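Local coordinates for protein GphF Dehydratase 1 (Archangium violaceum, PDB 6MBH) that probably dehydrates polyketide intermediates as a domain of the gephyronic acid polyketide synthase, here in a variant that has lost its olefin-isomerising activity, at residues D18-A23 against R96-D101; G22-T27 against R64-N69; I75-T80 against T125-R130; V183-E188 against E197-L202; C229-L234 against S276-Q281. One frame throughout, in Å; residues are numbered along the deposited sequence. Where two conformers were deposited one is given.

Contact 1 of 5, residues D18-A23 against R96-D101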
# COMPACT_ATOMS: atom_id res chain seq x y z
N ASP A 18 24.95 8.68 2.27
CA ASP A 18 24.93 7.84 3.45
C ASP A 18 26.35 7.38 3.75
O ASP A 18 27.07 6.99 2.82
CB ASP A 18 24.04 6.61 3.26
CG ASP A 18 23.78 5.87 4.56
OD1 ASP A 18 24.50 4.92 4.88
OD2 ASP A 18 22.84 6.27 5.29
N PRO A 19 26.78 7.40 5.01
CA PRO A 19 28.18 7.04 5.31
C PRO A 19 28.49 5.58 5.03
O PRO A 19 29.65 5.26 4.77
CB PRO A 19 28.35 7.40 6.79
CG PRO A 19 26.98 7.45 7.36
CD PRO A 19 26.02 7.76 6.23
N ALA A 20 27.49 4.71 5.00
CA ALA A 20 27.77 3.31 4.70
C ALA A 20 28.14 3.17 3.22
O ALA A 20 27.32 3.48 2.35
CB ALA A 20 26.56 2.45 5.05
N PRO A 21 29.33 2.68 2.90
CA PRO A 21 29.78 2.75 1.49
C PRO A 21 28.94 1.97 0.48
O PRO A 21 28.65 2.50 -0.61
CB PRO A 21 31.22 2.22 1.57
CG PRO A 21 31.64 2.46 2.98
CD PRO A 21 30.42 2.29 3.82
N GLY A 22 28.53 0.75 0.77
CA GLY A 22 27.69 0.18 -0.29
C GLY A 22 26.29 0.79 -0.41
O GLY A 22 25.55 0.46 -1.36
N ALA A 23 25.90 1.71 0.48
CA ALA A 23 24.49 2.09 0.63
C ALA A 23 24.08 3.21 -0.32
O ALA A 23 24.91 4.02 -0.75
CB ALA A 23 24.20 2.52 2.07
N ARG A 96 12.90 7.83 5.68
CA ARG A 96 14.19 7.55 5.03
C ARG A 96 14.16 6.13 4.49
O ARG A 96 13.75 5.25 5.22
CB ARG A 96 15.28 7.63 6.10
CG ARG A 96 16.69 7.40 5.56
CD ARG A 96 17.66 7.43 6.71
NE ARG A 96 17.46 6.28 7.56
CZ ARG A 96 18.09 6.08 8.70
NH1 ARG A 96 18.87 7.01 9.20
NH2 ARG A 96 17.95 4.94 9.33
N LEU A 97 14.54 5.95 3.23
CA LEU A 97 14.70 4.61 2.71
C LEU A 97 16.17 4.43 2.42
O LEU A 97 16.77 5.25 1.71
CB LEU A 97 13.85 4.38 1.43
CG LEU A 97 13.96 2.99 0.78
CD1 LEU A 97 12.65 2.64 0.09
CD2 LEU A 97 15.10 2.92 -0.22
N ARG A 98 16.76 3.37 2.98
CA ARG A 98 18.15 3.00 2.74
C ARG A 98 18.18 1.66 2.01
O ARG A 98 17.39 0.77 2.33
CB ARG A 98 18.90 2.83 4.05
CG ARG A 98 19.11 4.10 4.82
CD ARG A 98 19.98 3.85 6.04
NE ARG A 98 21.38 3.61 5.73
CZ ARG A 98 21.94 2.40 5.72
NH1 ARG A 98 21.20 1.33 5.97
NH2 ARG A 98 23.24 2.27 5.46
N SER A 99 19.10 1.51 1.06
CA SER A 99 19.22 0.29 0.28
C SER A 99 20.65 -0.21 0.27
O SER A 99 21.59 0.55 -0.01
CB SER A 99 18.76 0.50 -1.15
OG SER A 99 18.81 -0.72 -1.87
N GLU A 100 20.82 -1.49 0.55
CA GLU A 100 22.13 -2.09 0.41
C GLU A 100 21.97 -3.39 -0.36
O GLU A 100 21.16 -4.24 0.01
CB GLU A 100 22.80 -2.31 1.77
CG GLU A 100 24.30 -2.59 1.64
CD GLU A 100 25.11 -2.25 2.91
OE1 GLU A 100 26.30 -2.62 2.96
OE2 GLU A 100 24.55 -1.60 3.83
N ASP A 101 22.70 -3.51 -1.47
CA ASP A 101 22.58 -4.70 -2.31
C ASP A 101 21.11 -4.74 -2.72
O ASP A 101 20.58 -3.73 -3.18
CB ASP A 101 23.15 -5.90 -1.58
CG ASP A 101 24.64 -5.72 -1.29
OD1 ASP A 101 25.35 -5.32 -2.24
OD2 ASP A 101 25.10 -5.91 -0.13
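Arg98 takes hold of Asp18 side-on, with NH2 donating to OD1 of Asp18 at 3.0 Å and NE donating to OD2 at 3.1 Å, both nearly straight. Both oxygens lie in the guanidinium plane, but the carboxylate is turned 50° against it and meets both donors from above its own plane. From the opposite face the backbone N of Ala20 reaches the same Asp18 OD1 at 3.0 Å. OD1 is thus gripped from both faces, which should restrict rotation of the carboxylate. Beside this pair, CB of Ala20 lies at the guanidinium edge, 3.4 Å from Arg98 NH2, and CB of Ala23 comes in obliquely to the same nitrogen. Closer to the strand backbone, CA of Ala23 makes a C-H...O contact of 3.3 Å with Ser99 O. A bend in the Arg98 chain (chi3 72°) turns its NE and NH2 to the loop, while its NH1 forms a salt bridge with Glu105 on the adjoining strand, so that one cation serves two carboxylates. Ala23 N bonds Ala20 O. The whole is an Asx turn running into a type I beta turn, connecting strands 14-16 and 24-30 and pinned by an ion pair to strand 93-100 of a hotdog fold.

Contact 2 of 5, residues G22-T27 against R64-N69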
# COMPACT_ATOMS: atom_id res chain seq x y z
N GLY A 22 28.53 0.75 0.77
CA GLY A 22 27.69 0.18 -0.29
C GLY A 22 26.29 0.79 -0.41
O GLY A 22 25.55 0.46 -1.36
N ALA A 23 25.90 1.71 0.48
CA ALA A 23 24.49 2.09 0.63
C ALA A 23 24.08 3.21 -0.32
O ALA A 23 24.91 4.02 -0.75
CB ALA A 23 24.20 2.52 2.07
N ARG A 24 22.79 3.22 -0.66
CA ARG A 24 22.16 4.33 -1.38
C ARG A 24 20.91 4.70 -0.62
O ARG A 24 20.17 3.82 -0.18
CB ARG A 24 21.82 3.95 -2.84
CG ARG A 24 23.13 3.86 -3.68
CD ARG A 24 22.92 3.47 -5.13
NE ARG A 24 22.39 2.13 -5.24
CZ ARG A 24 21.84 1.62 -6.34
NH1 ARG A 24 21.77 2.38 -7.44
NH2 ARG A 24 21.37 0.37 -6.33
N CYS A 25 20.66 6.00 -0.47
CA CYS A 25 19.69 6.48 0.51
C CYS A 25 18.83 7.59 -0.07
O CYS A 25 19.31 8.41 -0.87
CB CYS A 25 20.43 6.98 1.77
SG CYS A 25 19.36 7.47 3.15
N PHE A 26 17.57 7.64 0.36
CA PHE A 26 16.65 8.72 0.07
C PHE A 26 16.14 9.24 1.41
O PHE A 26 16.03 8.47 2.38
CB PHE A 26 15.41 8.26 -0.76
CG PHE A 26 15.74 7.62 -2.10
CD1 PHE A 26 16.04 6.26 -2.19
CD2 PHE A 26 15.65 8.35 -3.27
CE1 PHE A 26 16.32 5.66 -3.44
CE2 PHE A 26 15.95 7.76 -4.52
CZ PHE A 26 16.25 6.41 -4.60
N THR A 27 15.78 10.52 1.46
CA THR A 27 15.02 11.03 2.61
C THR A 27 14.07 12.10 2.09
O THR A 27 14.42 12.87 1.18
CB THR A 27 15.88 11.60 3.78
OG1 THR A 27 16.67 10.56 4.38
CG2 THR A 27 15.04 12.17 4.91
N ARG A 64 14.24 3.79 -9.33
CA ARG A 64 15.32 4.78 -9.34
C ARG A 64 16.70 4.18 -9.12
O ARG A 64 17.69 4.76 -9.62
CB ARG A 64 15.03 5.87 -8.28
CG ARG A 64 13.83 6.79 -8.69
CD ARG A 64 13.17 7.54 -7.49
NE ARG A 64 12.13 8.43 -8.00
CZ ARG A 64 10.92 8.03 -8.40
NH1 ARG A 64 10.58 6.73 -8.38
NH2 ARG A 64 10.03 8.91 -8.86
N LEU A 65 16.82 3.08 -8.37
CA LEU A 65 18.11 2.51 -8.05
C LEU A 65 18.56 1.43 -9.03
O LEU A 65 19.76 1.17 -9.17
CB LEU A 65 18.08 1.89 -6.66
CG LEU A 65 17.87 2.91 -5.51
CD1 LEU A 65 17.82 2.19 -4.20
CD2 LEU A 65 19.00 3.97 -5.43
N LEU A 66 17.62 0.77 -9.68
CA LEU A 66 17.97 -0.44 -10.44
C LEU A 66 17.85 -0.15 -11.93
O LEU A 66 16.88 0.47 -12.36
CB LEU A 66 17.03 -1.60 -10.07
CG LEU A 66 17.07 -2.03 -8.59
CD1 LEU A 66 16.13 -3.20 -8.30
CD2 LEU A 66 18.52 -2.36 -8.19
N PRO A 67 18.81 -0.56 -12.74
CA PRO A 67 18.79 -0.13 -14.14
C PRO A 67 17.79 -0.96 -14.90
O PRO A 67 17.38 -2.05 -14.49
CB PRO A 67 20.23 -0.37 -14.60
CG PRO A 67 20.72 -1.41 -13.73
CD PRO A 67 20.09 -1.18 -12.39
N GLY A 68 17.31 -0.37 -15.98
CA GLY A 68 16.36 -1.10 -16.80
C GLY A 68 15.57 -0.20 -17.70
O GLY A 68 15.47 1.01 -17.51
N ASN A 69 14.96 -0.84 -18.69
CA ASN A 69 13.98 -0.16 -19.53
C ASN A 69 12.72 0.20 -18.75
O ASN A 69 12.32 -0.45 -17.77
CB ASN A 69 13.61 -1.05 -20.73
CG ASN A 69 14.72 -1.13 -21.74
OD1 ASN A 69 15.39 -0.13 -21.98
ND2 ASN A 69 14.91 -2.32 -22.41
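Arg24 leaves its strand with CG anti to the carbonyl carbon (chi1 -72°) and bends at chi3 (-65°), which brings its guanidinium over the last turn of helix 52-65. Leu65, with CG likewise anti to its carbonyl carbon, slides past Arg24 in the opposite direction. Arg24 NH1 donates to Leu65 O at 2.9 Å, in the carbonyl plane and on a lone pair, although the oxygen is tilted somewhat from the guanidinium plane; Arg24 NH2 adds a weak bond to the same Leu65 O at 3.4 Å. Meanwhile CB of Leu65 lies over one guanidinium face, 3.6 Å from Arg24 NH2, and CD2 of Leu65 packs along the aliphatic part of the arginine, 3.8 Å from Arg24 CB. Two residues on, Phe26 wedges against the helix: CG of Leu65 is at the ring edge, CD2 of Leu65 approaches obliquely, 3.7 Å from Phe26 CE1, and CB of Arg64 lies 3.9 Å from Phe26 CZ. Strand 24-30 therefore meets the helix through both polar and apolar contacts. Since Leu65 O stands at the C-terminal end of the helix, where carbonyls carry the negative end of the helix dipole, a cationic donor there is probably favoured electrostatically.

Contact 3 of 5, residues I75-T80 against T125-R130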
# COMPACT_ATOMS: atom_id res chain seq x y z
N ILE A 75 9.70 -4.95 -8.72
CA ILE A 75 9.38 -6.07 -7.84
C ILE A 75 9.78 -5.69 -6.42
O ILE A 75 10.86 -5.13 -6.21
CB ILE A 75 10.11 -7.34 -8.30
CG1 ILE A 75 9.66 -7.76 -9.72
CG2 ILE A 75 9.90 -8.44 -7.29
CD1 ILE A 75 10.57 -8.68 -10.40
N VAL A 76 8.86 -5.88 -5.46
CA VAL A 76 9.19 -5.81 -4.03
C VAL A 76 8.93 -7.19 -3.47
O VAL A 76 7.87 -7.76 -3.73
CB VAL A 76 8.37 -4.73 -3.29
CG1 VAL A 76 8.83 -4.61 -1.84
CG2 VAL A 76 8.54 -3.41 -3.99
N GLU A 77 9.91 -7.75 -2.78
CA GLU A 77 9.76 -9.10 -2.26
C GLU A 77 9.95 -9.11 -0.75
O GLU A 77 10.68 -8.29 -0.18
CB GLU A 77 10.78 -10.05 -2.83
CG GLU A 77 10.62 -10.34 -4.31
CD GLU A 77 11.72 -11.28 -4.77
OE1 GLU A 77 12.85 -10.83 -5.01
OE2 GLU A 77 11.45 -12.49 -4.82
N ASP A 78 9.25 -10.05 -0.12
CA ASP A 78 9.53 -10.40 1.27
C ASP A 78 9.46 -9.16 2.16
O ASP A 78 10.36 -8.85 2.97
CB ASP A 78 10.89 -11.13 1.34
CG ASP A 78 11.22 -11.65 2.73
OD1 ASP A 78 10.32 -12.22 3.39
OD2 ASP A 78 12.39 -11.48 3.18
N VAL A 79 8.39 -8.41 2.02
CA VAL A 79 8.33 -7.09 2.66
C VAL A 79 7.51 -7.22 3.93
O VAL A 79 6.46 -7.88 3.93
CB VAL A 79 7.80 -6.00 1.70
CG1 VAL A 79 6.62 -6.44 0.86
CG2 VAL A 79 7.44 -4.68 2.52
N THR A 80 8.08 -6.73 5.06
CA THR A 80 7.42 -6.71 6.36
C THR A 80 7.21 -5.26 6.79
O THR A 80 8.07 -4.40 6.57
CB THR A 80 8.25 -7.48 7.39
OG1 THR A 80 8.34 -8.84 6.93
CG2 THR A 80 7.58 -7.51 8.77
N THR A 125 10.90 -3.33 5.88
CA THR A 125 12.11 -3.95 5.32
C THR A 125 11.70 -4.88 4.16
O THR A 125 10.59 -5.38 4.14
CB THR A 125 12.92 -4.83 6.28
OG1 THR A 125 12.08 -5.86 6.85
CG2 THR A 125 13.64 -4.07 7.38
N GLY A 126 12.61 -5.10 3.22
CA GLY A 126 12.27 -6.03 2.13
C GLY A 126 13.38 -6.06 1.12
O GLY A 126 14.48 -5.58 1.39
N ARG A 127 13.10 -6.62 -0.06
CA ARG A 127 14.08 -6.68 -1.15
C ARG A 127 13.45 -6.02 -2.37
O ARG A 127 12.24 -6.10 -2.55
CB ARG A 127 14.47 -8.13 -1.52
CG ARG A 127 15.36 -8.83 -0.48
CD ARG A 127 15.68 -10.30 -0.88
NE ARG A 127 14.62 -11.23 -0.49
CZ ARG A 127 13.79 -11.85 -1.34
NH1 ARG A 127 13.90 -11.68 -2.66
NH2 ARG A 127 12.85 -12.66 -0.86
N ILE A 128 14.25 -5.36 -3.21
CA ILE A 128 13.75 -4.81 -4.48
C ILE A 128 14.44 -5.49 -5.65
O ILE A 128 15.59 -5.93 -5.54
CB ILE A 128 13.95 -3.28 -4.60
CG1 ILE A 128 15.43 -2.91 -4.28
CG2 ILE A 128 12.89 -2.51 -3.78
CD1 ILE A 128 15.76 -1.46 -4.58
N ALA A 129 13.73 -5.54 -6.79
CA ALA A 129 14.26 -6.16 -8.00
C ALA A 129 13.55 -5.55 -9.19
O ALA A 129 12.57 -4.81 -9.03
CB ALA A 129 14.09 -7.70 -8.01
N ARG A 130 14.06 -5.87 -10.40
CA ARG A 130 13.30 -5.50 -11.59
C ARG A 130 13.65 -6.45 -12.72
O ARG A 130 14.77 -6.97 -12.77
CB ARG A 130 13.52 -3.99 -11.93
CG ARG A 130 14.79 -3.56 -12.52
CD ARG A 130 14.75 -2.03 -12.67
NE ARG A 130 13.96 -1.55 -13.81
CZ ARG A 130 13.72 -0.26 -14.07
NH1 ARG A 130 14.20 0.69 -13.28
NH2 ARG A 130 12.97 0.09 -15.11
O HOH W 1 11.08 -8.34 5.55
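Ile75 pairs with Ala129 and Glu77 with Arg127 as antiparallel hydrogen-bonded pairs, and Val76 faces Ile128 between them as a non-hydrogen-bonded pair; the short strand axes come within 4.7 Å at 150°. Beyond Glu77 the register slips by one, a beta bulge at which the chain turns a corner at Asp78, before Thr80 and Thr125 resume hydrogen-bonded pairing. Gly126 lies opposite the bulge: its CA makes a C-H...O contact of 3.5 Å with Asp78 O. A water bonds to Asp78 O at 2.7 Å and also to the hydroxyls of Thr80 and Thr125. Long, bent antiparallel strands of this kind wrap the central helix of a hotdog fold, and Val76 and Ile128 turn to the side covered by helix 52-65. On the other face, Arg127, bent at chi3 (-84°), lays its guanidinium over CB of Glu77, and its NH1 forms a salt bridge with Glu77 OE1 at 2.7 Å, the two flat groups standing 77° apart. The second carboxylate oxygen of Glu77 pairs with Arg231 of the neighbouring strand. CB of Asp78 comes obliquely to Arg127 NH2 at 3.3 Å. Further along the same face CB of Ile75 touches CB of Ala129 at 4.0 Å.

Contact 4 of 5, residues V183-E188 against E197-L202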
# COMPACT_ATOMS: atom_id res chain seq x y z
N VAL A 183 -11.97 0.07 -8.98
CA VAL A 183 -11.39 1.11 -8.14
C VAL A 183 -11.04 2.29 -9.05
O VAL A 183 -10.44 2.09 -10.11
CB VAL A 183 -10.15 0.55 -7.43
CG1 VAL A 183 -9.33 1.71 -6.89
CG2 VAL A 183 -10.63 -0.41 -6.28
N CYS A 184 -11.47 3.50 -8.69
CA CYS A 184 -11.16 4.68 -9.50
C CYS A 184 -10.78 5.85 -8.58
O CYS A 184 -11.53 6.15 -7.64
CB CYS A 184 -12.38 5.08 -10.32
SG CYS A 184 -12.06 6.32 -11.62
N LEU A 185 -9.64 6.51 -8.83
CA LEU A 185 -9.34 7.75 -8.13
C LEU A 185 -10.01 8.95 -8.79
O LEU A 185 -10.16 9.03 -10.01
CB LEU A 185 -7.83 8.01 -8.10
CG LEU A 185 -7.01 6.85 -7.54
CD1 LEU A 185 -5.54 7.25 -7.76
CD2 LEU A 185 -7.29 6.63 -6.04
N GLN A 186 -10.33 9.94 -7.98
CA GLN A 186 -10.75 11.22 -8.51
C GLN A 186 -10.03 12.29 -7.70
O GLN A 186 -9.18 11.99 -6.87
CB GLN A 186 -12.29 11.39 -8.48
CG GLN A 186 -13.09 10.70 -9.64
CD GLN A 186 -14.48 11.34 -9.80
OE1 GLN A 186 -14.95 11.99 -8.88
NE2 GLN A 186 -15.09 11.20 -10.97
N GLY A 187 -10.35 13.55 -7.99
CA GLY A 187 -9.82 14.69 -7.24
C GLY A 187 -8.30 14.78 -7.28
O GLY A 187 -7.64 14.52 -8.30
N GLU A 188 -7.75 15.19 -6.15
CA GLU A 188 -6.33 15.44 -6.07
C GLU A 188 -5.55 14.15 -6.29
O GLU A 188 -4.50 14.17 -6.94
CB GLU A 188 -6.01 16.04 -4.71
CG GLU A 188 -4.59 16.35 -4.49
CD GLU A 188 -4.39 17.17 -3.21
OE1 GLU A 188 -3.22 17.47 -2.87
OE2 GLU A 188 -5.41 17.51 -2.56
N GLU A 197 4.49 5.46 -8.58
CA GLU A 197 4.54 4.19 -9.32
C GLU A 197 3.19 3.54 -9.26
O GLU A 197 2.57 3.24 -10.30
CB GLU A 197 5.61 3.26 -8.73
CG GLU A 197 7.01 3.87 -8.59
CD GLU A 197 7.57 4.50 -9.86
OE1 GLU A 197 7.10 4.26 -11.01
OE2 GLU A 197 8.51 5.30 -9.70
N LEU A 198 2.64 3.42 -8.04
CA LEU A 198 1.27 2.95 -7.85
C LEU A 198 0.68 3.74 -6.70
O LEU A 198 1.01 3.49 -5.53
CB LEU A 198 1.23 1.45 -7.56
CG LEU A 198 -0.14 0.84 -7.37
CD1 LEU A 198 -1.02 1.06 -8.58
CD2 LEU A 198 0.05 -0.65 -7.06
N HIS A 199 -0.22 4.67 -7.00
CA HIS A 199 -0.68 5.58 -5.94
C HIS A 199 -1.17 4.80 -4.70
O HIS A 199 -2.04 3.92 -4.82
CB HIS A 199 -1.82 6.49 -6.46
CG HIS A 199 -2.10 7.69 -5.58
ND1 HIS A 199 -2.41 7.58 -4.23
CD2 HIS A 199 -2.05 9.02 -5.85
CE1 HIS A 199 -2.51 8.79 -3.71
NE2 HIS A 199 -2.30 9.68 -4.68
N PRO A 200 -0.67 5.12 -3.52
CA PRO A 200 -1.11 4.43 -2.29
C PRO A 200 -2.59 4.44 -2.10
O PRO A 200 -3.09 3.46 -1.57
CB PRO A 200 -0.42 5.23 -1.18
CG PRO A 200 0.84 5.76 -1.82
CD PRO A 200 0.46 6.03 -3.30
N ALA A 201 -3.32 5.50 -2.52
CA ALA A 201 -4.78 5.49 -2.37
C ALA A 201 -5.42 4.43 -3.27
O ALA A 201 -6.46 3.87 -2.92
CB ALA A 201 -5.36 6.84 -2.72
N LEU A 202 -4.80 4.14 -4.43
CA LEU A 202 -5.38 3.13 -5.30
C LEU A 202 -5.09 1.72 -4.77
O LEU A 202 -6.00 0.87 -4.74
CB LEU A 202 -4.85 3.31 -6.73
CG LEU A 202 -5.54 2.40 -7.76
CD1 LEU A 202 -5.60 3.12 -9.06
CD2 LEU A 202 -4.63 1.21 -7.93
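Leu185 meets His199 obliquely to the imidazole: CD1 of the leucine lies 4.0 Å from His199 CB and about as far from CG, where the ring joins its chain. The edge of the ring is used for a polar bond. Ala201 N donates to His199 ND1 at 2.8 Å, close to the ring plane and fairly straight at 160°. At another edge atom, NE2 is hydrogen-bonded to Glu192, and the ring also meets that of Tyr196, with planes at about 40°. With both ring nitrogens engaged, the rotation of the imidazole should be largely fixed. Its placing follows from chi1 (-165°), which sets CG beside the carbonyl carbon, so that the ring folds over the start of the helix that follows. This makes His199 the N-cap of helix 200-214, and the backbone bond from Leu202 N to His199 O closes the first turn. In related dehydratases this helix, the central one of the second hotdog, usually carries the catalytic aspartate a few residues further on. Against this capped end, segment 183-188 offers only apolar atoms. Leu185 straddles the first turn with its two methyls: CD2 approaches Ala201 CB at 3.8 Å and the backbone N of Leu202 at 3.9 Å, while CD1 touches Leu202 CB at 4.1 Å. Two residues earlier, on strand 178-184, CG1 of Val183 presses on Leu202 CG at 3.9 Å, and Val242 of the adjoining strand touches both of these side chains.

Contact 5 of 5, residues C229-L234 against S276-Q281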
# COMPACT_ATOMS: atom_id res chain seq x y z
N CYS A 229 3.88 -8.76 2.69
CA CYS A 229 3.43 -9.62 1.59
C CYS A 229 4.65 -10.31 1.01
O CYS A 229 5.80 -9.92 1.27
CB CYS A 229 2.64 -8.87 0.55
SG CYS A 229 3.64 -7.85 -0.48
N ALA A 230 4.41 -11.41 0.25
CA ALA A 230 5.51 -12.18 -0.30
C ALA A 230 6.08 -11.48 -1.52
O ALA A 230 7.30 -11.50 -1.72
CB ALA A 230 5.04 -13.60 -0.70
N ARG A 231 5.21 -10.90 -2.37
CA ARG A 231 5.75 -10.32 -3.60
C ARG A 231 4.76 -9.30 -4.14
O ARG A 231 3.56 -9.53 -4.13
CB ARG A 231 5.99 -11.42 -4.66
CG ARG A 231 6.49 -10.95 -5.97
CD ARG A 231 6.70 -12.22 -6.90
NE ARG A 231 7.73 -11.97 -7.88
CZ ARG A 231 9.03 -12.15 -7.65
NH1 ARG A 231 9.45 -12.56 -6.45
NH2 ARG A 231 9.94 -11.91 -8.61
N ILE A 232 5.28 -8.18 -4.65
CA ILE A 232 4.49 -7.23 -5.45
C ILE A 232 5.22 -7.08 -6.77
O ILE A 232 6.44 -6.87 -6.77
CB ILE A 232 4.36 -5.86 -4.77
CG1 ILE A 232 3.60 -5.97 -3.49
CG2 ILE A 232 3.59 -4.91 -5.65
CD1 ILE A 232 3.89 -4.71 -2.57
N GLU A 233 4.51 -7.24 -7.89
CA GLU A 233 5.12 -6.98 -9.21
C GLU A 233 4.29 -5.87 -9.85
O GLU A 233 3.06 -5.98 -9.90
CB GLU A 233 5.11 -8.22 -10.14
CG GLU A 233 5.97 -9.39 -9.70
CD GLU A 233 5.91 -10.59 -10.66
OE1 GLU A 233 5.15 -10.51 -11.65
OE2 GLU A 233 6.63 -11.59 -10.41
N LEU A 234 4.94 -4.79 -10.31
CA LEU A 234 4.24 -3.69 -10.97
C LEU A 234 4.67 -3.58 -12.43
O LEU A 234 5.85 -3.35 -12.71
CB LEU A 234 4.53 -2.37 -10.29
CG LEU A 234 3.74 -1.17 -10.82
CD1 LEU A 234 2.23 -1.29 -10.46
CD2 LEU A 234 4.25 0.14 -10.21
N SER A 276 0.56 -7.32 -9.44
CA SER A 276 0.13 -8.51 -8.71
C SER A 276 0.65 -8.42 -7.28
O SER A 276 1.77 -7.93 -7.07
CB SER A 276 0.59 -9.79 -9.42
OG SER A 276 1.99 -9.79 -9.51
N VAL A 277 -0.15 -8.86 -6.31
CA VAL A 277 0.24 -8.90 -4.89
C VAL A 277 0.05 -10.34 -4.43
O VAL A 277 -1.08 -10.85 -4.47
CB VAL A 277 -0.63 -7.96 -4.02
CG1 VAL A 277 -0.22 -8.06 -2.54
CG2 VAL A 277 -0.45 -6.53 -4.54
N ASP A 278 1.15 -11.02 -4.05
CA ASP A 278 1.08 -12.41 -3.61
C ASP A 278 1.19 -12.45 -2.10
O ASP A 278 2.18 -11.93 -1.54
CB ASP A 278 2.20 -13.24 -4.22
CG ASP A 278 2.10 -13.30 -5.74
OD1 ASP A 278 0.96 -13.25 -6.25
OD2 ASP A 278 3.15 -13.42 -6.39
N ALA A 279 0.20 -13.10 -1.47
CA ALA A 279 0.24 -13.46 -0.05
C ALA A 279 0.44 -12.21 0.80
O ALA A 279 1.35 -12.12 1.62
CB ALA A 279 1.31 -14.49 0.20
N LEU A 280 -0.45 -11.26 0.59
CA LEU A 280 -0.71 -10.18 1.53
C LEU A 280 -1.13 -10.78 2.86
O LEU A 280 -2.11 -11.54 2.92
CB LEU A 280 -1.81 -9.30 0.97
CG LEU A 280 -2.28 -8.19 1.93
CD1 LEU A 280 -1.16 -7.19 2.20
CD2 LEU A 280 -3.47 -7.52 1.40
N GLN A 281 -0.41 -10.41 3.93
CA GLN A 281 -0.73 -10.87 5.26
C GLN A 281 -1.40 -9.73 6.00
O GLN A 281 -0.85 -8.61 6.03
CB GLN A 281 0.52 -11.34 6.02
CG GLN A 281 1.32 -12.46 5.29
CD GLN A 281 0.55 -13.80 5.22
OE1 GLN A 281 -0.49 -14.00 5.86
NE2 GLN A 281 1.07 -14.71 4.43
O HOH W 2 2.09 -7.95 -12.19
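Arg231 runs out beside Asp278, both side chains pointing the same way. Its CB lies 3.9 Å from Asp278 OD2, CG stays beside that oxygen at 4.2 Å, and CD, further along the extended chain, is still 3.8 Å from it, so the carboxylate flanks the aliphatic part of the arginine. The charged end then leads off to other partners: Arg231 NE donates to Glu233 OE2 at 2.8 Å, on the anti lone pair and almost in the guanidinium plane, forming a salt bridge along one face of the strand, and NH1 forms a salt bridge with Glu77 OE2 of the next strand. Held at two of its three nitrogens, the guanidinium is probably well fixed in rotation. On this same face CB of Glu233 touches Ser276 OG at 3.5 Å, and a water links that hydroxyl with Glu233 O. The opposite face is apolar, with CG1 of Ile232 against CG2 of Val277 and Leu55 of helix 52-65 packed on Ile232. Along the backbone, Asp278 N to Arg231 O and the reciprocal pair between Glu233 and Ser276 hold the strands at 176°. At the Ala230 end Asp278 O receives Ala230 N at 2.9 Å and, weakly, Arg231 N at 3.3 Å. Two successive residues, Ala230 and Arg231, facing one residue, Asp278, make a classic beta bulge, set here at the corner of a long antiparallel strand of the second hotdog.

How the contacts relate
The five contacts are spread over a double hotdog; contacts 3 and 5 pair strands within it. Contacts 1 and 2 share Gly22 and Ala23 at one end, their centres about 9 Å apart, and strand 24-30 joins them by backbone bonds such as Ser99 N to Arg24 O. Contact 3 lies next, touching contact 2 where Arg130 makes weak bonds to Leu66 O and Asn69 O, and meets contact 5 across neighbouring strands 73-81 and 224-234, where Glu77 OE2 and Arg231 NH1 are 2.6 Å apart. Contact 4 is farthest from contact 1, about 30 Å between centres, yet Glu197 OE2 reaches Arg64 NH1 of contact 2 at 2.8 Å, tying the two halves together. In related dehydratases the active site lies between those halves.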